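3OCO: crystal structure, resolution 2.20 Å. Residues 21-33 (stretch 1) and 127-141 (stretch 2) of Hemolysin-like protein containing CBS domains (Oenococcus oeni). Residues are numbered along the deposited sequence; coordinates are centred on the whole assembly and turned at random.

Stretch 1, residues 21-33: VASDVMVDRTSMS
Stretch 2 127-141: GTSGIITDKDVYEEL

A short antiparallel strand pairing, reinforced by two hydrogen bonds from R29 and by apolar packing along its length, joins the two stretches; together they bury 684 Å².

Stretch 1 begins with a weakly bonded helix at about 22-25, passes through M26 (phi/psi -77/159) and forms a strand at 27-28. Residues 29-31 then have helical phi/psi. Stretch 2 runs as a strand from T128 to about I132, then as a helix from D134.

V27 pairs with I131 in the hydrogen-bonded register, CA to CA 5.3 Å. V27 N donates to I131 O at 2.9 Å, and I131 N donates to V27 O at 2.9 Å. D28 faces G130 as the non-hydrogen-bonded pair, with CA atoms 4.1 Å apart. G130 (phi/psi 166/-173) suits this close approach. An ideal CB there would lie 2.2 Å from V27 O and 3.0 Å from D28 CA, both clashes.

Past the strand, R29 binds twice. Its backbone N donates to S129 O at 2.8 Å. Its side chain, chi1 to chi3 t, t, p with chi4 -95°, brings NH1 to T128 O at 2.9 Å. That oxygen lies at the edge of the guanidinium, near its plane, and the N-H...O angle is 164°.

V27 and I131 direct their side chains to the same face of the sheet. V27 is t and I131 is p, t; V27 CB lies 4.3 Å from I131 CG1. Buried M32 (m, t, m) points toward stretch 2. Its SE reaches I131 CG2 at 3.5 Å and its CE reaches T128 CG2 at 3.9 Å. M26 and M32 are selenomethionines.

The CA-to-CB bond of M26 (p, t, t) points sideways to stretch 2. Its CB packs on I132 CG1 at 3.8 Å, while its SE passes S129 CB at 3.9 Å and G130 N at 3.8 Å. I132 (m, t) also points sideways, but its end comes nearer, with CD1 4.1 Å from A22 CB. The small alanine lies close to this isoleucine tip.

V25 (t) is buried, and its CA-to-CB bond points toward stretch 2. V25 CG1 lies 3.9 Å from D136 CB, and V25 CG2 is 4.2 Å from E140 OE1. D136 (m) is buried too. Its OD2 accepts from T133 N at 2.9 Å, linking its carboxylate to the N-cap residue, while D136 OD1 lies 3.2 Å from V27 CG2. Within stretch 1, S31 OG donates to D28 OD1 at 3.1 Å, bracing the turn that follows the strand.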

# COMPACT_ATOMS: atom_id res chain seq x y z
N VAL A 21 -4.48 1.68 21.24
CA VAL A 21 -5.84 1.64 20.72
C VAL A 21 -6.00 2.45 19.43
O VAL A 21 -5.11 3.19 19.02
CB VAL A 21 -6.86 2.14 21.74
CG1 VAL A 21 -6.84 1.26 22.97
CG2 VAL A 21 -6.58 3.58 22.10
N ALA A 22 -7.16 2.30 18.82
CA ALA A 22 -7.46 2.95 17.56
C ALA A 22 -7.06 4.44 17.49
O ALA A 22 -6.49 4.89 16.49
CB ALA A 22 -8.94 2.77 17.22
N SER A 23 -7.35 5.20 18.54
CA SER A 23 -7.08 6.64 18.53
C SER A 23 -5.60 7.04 18.58
O SER A 23 -5.25 8.18 18.32
CB SER A 23 -7.87 7.33 19.66
OG SER A 23 -7.53 6.81 20.93
N ASP A 24 -4.74 6.09 18.92
CA ASP A 24 -3.30 6.36 18.98
C ASP A 24 -2.63 6.31 17.60
O ASP A 24 -1.58 6.92 17.37
CB ASP A 24 -2.61 5.34 19.90
CG ASP A 24 -3.26 5.24 21.27
OD1 ASP A 24 -2.58 4.82 22.23
OD2 ASP A 24 -4.46 5.55 21.40
N VAL A 25 -3.27 5.60 16.67
CA VAL A 25 -2.64 5.17 15.43
C VAL A 25 -3.29 5.82 14.21
O VAL A 25 -2.72 5.88 13.13
CB VAL A 25 -2.76 3.64 15.29
CG1 VAL A 25 -2.45 3.19 13.89
CG2 VAL A 25 -1.85 2.94 16.29
N MSE A 26 -4.49 6.34 14.40
CA MSE A 26 -5.31 6.73 13.28
C MSE A 26 -4.87 8.05 12.67
O MSE A 26 -4.20 8.87 13.32
CB MSE A 26 -6.75 6.89 13.73
CG MSE A 26 -6.89 8.04 14.68
SE MSE A 26 -8.66 8.38 15.44
CE MSE A 26 -8.10 10.07 16.26
N VAL A 27 -5.27 8.25 11.42
CA VAL A 27 -5.13 9.52 10.77
C VAL A 27 -6.36 10.29 11.23
O VAL A 27 -7.49 9.87 10.99
CB VAL A 27 -5.09 9.33 9.24
CG1 VAL A 27 -5.33 10.65 8.49
CG2 VAL A 27 -3.76 8.71 8.82
N ASP A 28 -6.14 11.41 11.91
CA ASP A 28 -7.26 12.09 12.56
C ASP A 28 -8.17 12.81 11.57
O ASP A 28 -7.75 13.15 10.46
CB ASP A 28 -6.75 13.05 13.63
CG ASP A 28 -6.35 14.38 13.06
OD1 ASP A 28 -5.20 14.50 12.60
OD2 ASP A 28 -7.19 15.31 13.10
N ARG A 29 -9.42 13.03 11.98
CA ARG A 29 -10.44 13.56 11.08
C ARG A 29 -9.96 14.79 10.34
O ARG A 29 -10.29 14.98 9.18
CB ARG A 29 -11.74 13.89 11.84
CG ARG A 29 -12.88 14.38 10.96
CD ARG A 29 -14.03 14.98 11.76
NE ARG A 29 -13.56 16.03 12.65
CZ ARG A 29 -13.25 15.82 13.93
NH1 ARG A 29 -13.37 14.61 14.44
NH2 ARG A 29 -12.80 16.82 14.68
N THR A 30 -9.18 15.63 11.01
CA THR A 30 -8.77 16.90 10.42
C THR A 30 -7.72 16.74 9.33
O THR A 30 -7.54 17.64 8.50
CB THR A 30 -8.27 17.91 11.48
OG1 THR A 30 -8.32 19.23 10.94
CG2 THR A 30 -6.85 17.60 11.90
N SER A 31 -7.05 15.60 9.30
CA SER A 31 -6.03 15.32 8.29
C SER A 31 -6.52 14.47 7.11
O SER A 31 -5.78 14.28 6.16
CB SER A 31 -4.81 14.65 8.93
OG SER A 31 -4.22 15.51 9.89
N MSE A 32 -7.76 13.98 7.18
CA MSE A 32 -8.31 13.11 6.13
C MSE A 32 -8.63 13.85 4.84
O MSE A 32 -9.07 14.99 4.87
CB MSE A 32 -9.64 12.48 6.56
CG MSE A 32 -9.65 11.51 7.70
SE MSE A 32 -11.46 10.70 7.77
CE MSE A 32 -12.58 12.30 7.71
N SER A 33 -8.45 13.17 3.71
CA SER A 33 -8.98 13.62 2.42
C SER A 33 -10.08 12.67 1.98
O SER A 33 -9.86 11.45 1.88
CB SER A 33 -7.90 13.65 1.34
OG SER A 33 -6.87 14.57 1.66
N GLY A 127 -19.84 10.30 15.26
CA GLY A 127 -19.06 11.10 14.31
C GLY A 127 -17.76 10.37 13.95
O GLY A 127 -17.53 9.27 14.44
N THR A 128 -16.93 10.98 13.10
CA THR A 128 -15.66 10.38 12.62
C THR A 128 -14.43 10.95 13.33
O THR A 128 -14.11 12.13 13.15
CB THR A 128 -15.46 10.69 11.12
OG1 THR A 128 -16.50 10.07 10.35
CG2 THR A 128 -14.09 10.18 10.65
N SER A 129 -13.75 10.13 14.12
CA SER A 129 -12.51 10.54 14.80
C SER A 129 -11.29 10.48 13.88
O SER A 129 -10.38 11.30 13.98
CB SER A 129 -12.26 9.64 16.01
OG SER A 129 -13.38 9.66 16.88
N GLY A 130 -11.29 9.50 12.98
CA GLY A 130 -10.24 9.34 11.99
C GLY A 130 -10.33 7.96 11.36
O GLY A 130 -11.30 7.22 11.62
N ILE A 131 -9.33 7.61 10.54
CA ILE A 131 -9.33 6.32 9.86
C ILE A 131 -8.01 5.58 10.06
O ILE A 131 -6.99 6.18 10.42
CB ILE A 131 -9.56 6.47 8.32
CG1 ILE A 131 -8.34 7.06 7.62
CG2 ILE A 131 -10.80 7.28 8.03
CD1 ILE A 131 -8.49 7.21 6.11
N ILE A 132 -8.04 4.28 9.80
CA ILE A 132 -6.84 3.45 9.86
C ILE A 132 -6.75 2.50 8.68
O ILE A 132 -7.75 1.87 8.31
CB ILE A 132 -6.79 2.55 11.11
CG1 ILE A 132 -6.65 3.38 12.38
CG2 ILE A 132 -5.67 1.53 10.96
CD1 ILE A 132 -7.02 2.61 13.64
N THR A 133 -5.55 2.40 8.12
CA THR A 133 -5.22 1.36 7.15
C THR A 133 -3.81 0.81 7.41
O THR A 133 -3.05 1.35 8.21
CB THR A 133 -5.28 1.90 5.73
OG1 THR A 133 -4.25 2.89 5.56
CG2 THR A 133 -6.65 2.53 5.47
N ASP A 134 -3.48 -0.28 6.72
CA ASP A 134 -2.16 -0.86 6.84
C ASP A 134 -1.02 0.19 6.91
O ASP A 134 -0.15 0.10 7.75
CB ASP A 134 -1.91 -1.90 5.73
CG ASP A 134 -2.23 -1.36 4.32
OD1 ASP A 134 -2.12 -0.14 4.09
OD2 ASP A 134 -2.60 -2.18 3.45
N LYS A 135 -1.03 1.18 6.02
CA LYS A 135 0.04 2.17 6.04
C LYS A 135 0.24 2.79 7.43
O LYS A 135 1.36 3.09 7.81
CB LYS A 135 -0.16 3.25 4.96
CG LYS A 135 -1.21 4.32 5.26
CD LYS A 135 -1.35 5.32 4.10
CE LYS A 135 -1.92 4.66 2.83
NZ LYS A 135 -2.14 5.63 1.70
N ASP A 136 -0.84 2.95 8.19
CA ASP A 136 -0.74 3.48 9.56
C ASP A 136 -0.15 2.50 10.58
O ASP A 136 0.54 2.90 11.52
CB ASP A 136 -2.10 3.99 10.04
CG ASP A 136 -2.69 4.98 9.08
OD1 ASP A 136 -2.04 6.03 8.85
OD2 ASP A 136 -3.79 4.72 8.55
N VAL A 137 -0.43 1.21 10.38
CA VAL A 137 0.17 0.16 11.19
C VAL A 137 1.70 0.05 10.93
O VAL A 137 2.49 -0.07 11.87
CB VAL A 137 -0.48 -1.21 10.88
CG1 VAL A 137 0.53 -2.36 11.00
CG2 VAL A 137 -1.69 -1.45 11.78
N TYR A 138 2.10 0.11 9.66
CA TYR A 138 3.50 0.00 9.30
C TYR A 138 4.34 1.17 9.82
O TYR A 138 5.56 1.06 9.90
CB TYR A 138 3.66 -0.10 7.77
CG TYR A 138 5.01 -0.62 7.32
CD1 TYR A 138 5.28 -1.98 7.31
CD2 TYR A 138 6.01 0.25 6.90
CE1 TYR A 138 6.51 -2.47 6.89
CE2 TYR A 138 7.25 -0.22 6.48
CZ TYR A 138 7.50 -1.59 6.48
OH TYR A 138 8.72 -2.08 6.07
N GLU A 139 3.70 2.27 10.18
CA GLU A 139 4.44 3.41 10.70
C GLU A 139 4.87 3.17 12.13
O GLU A 139 5.96 3.57 12.53
CB GLU A 139 3.60 4.68 10.64
CG GLU A 139 3.40 5.24 9.25
CD GLU A 139 2.81 6.64 9.30
OE1 GLU A 139 1.63 6.80 8.92
OE2 GLU A 139 3.53 7.56 9.75
N GLU A 140 3.99 2.54 12.91
CA GLU A 140 4.25 2.27 14.32
C GLU A 140 5.37 1.24 14.47
O GLU A 140 6.22 1.35 15.37
CB GLU A 140 2.98 1.76 15.01
CG GLU A 140 2.67 2.44 16.34
CD GLU A 140 2.61 3.96 16.22
OE1 GLU A 140 1.95 4.46 15.28
OE2 GLU A 140 3.23 4.64 17.06
N LEU A 141 5.36 0.24 13.59
CA LEU A 141 6.30 -0.86 13.65
C LEU A 141 7.65 -0.53 13.01
O LEU A 141 8.64 -1.20 13.31
CB LEU A 141 5.72 -2.11 12.97
CG LEU A 141 4.48 -2.81 13.51
CD1 LEU A 141 4.26 -4.07 12.71
CD2 LEU A 141 4.57 -3.14 15.00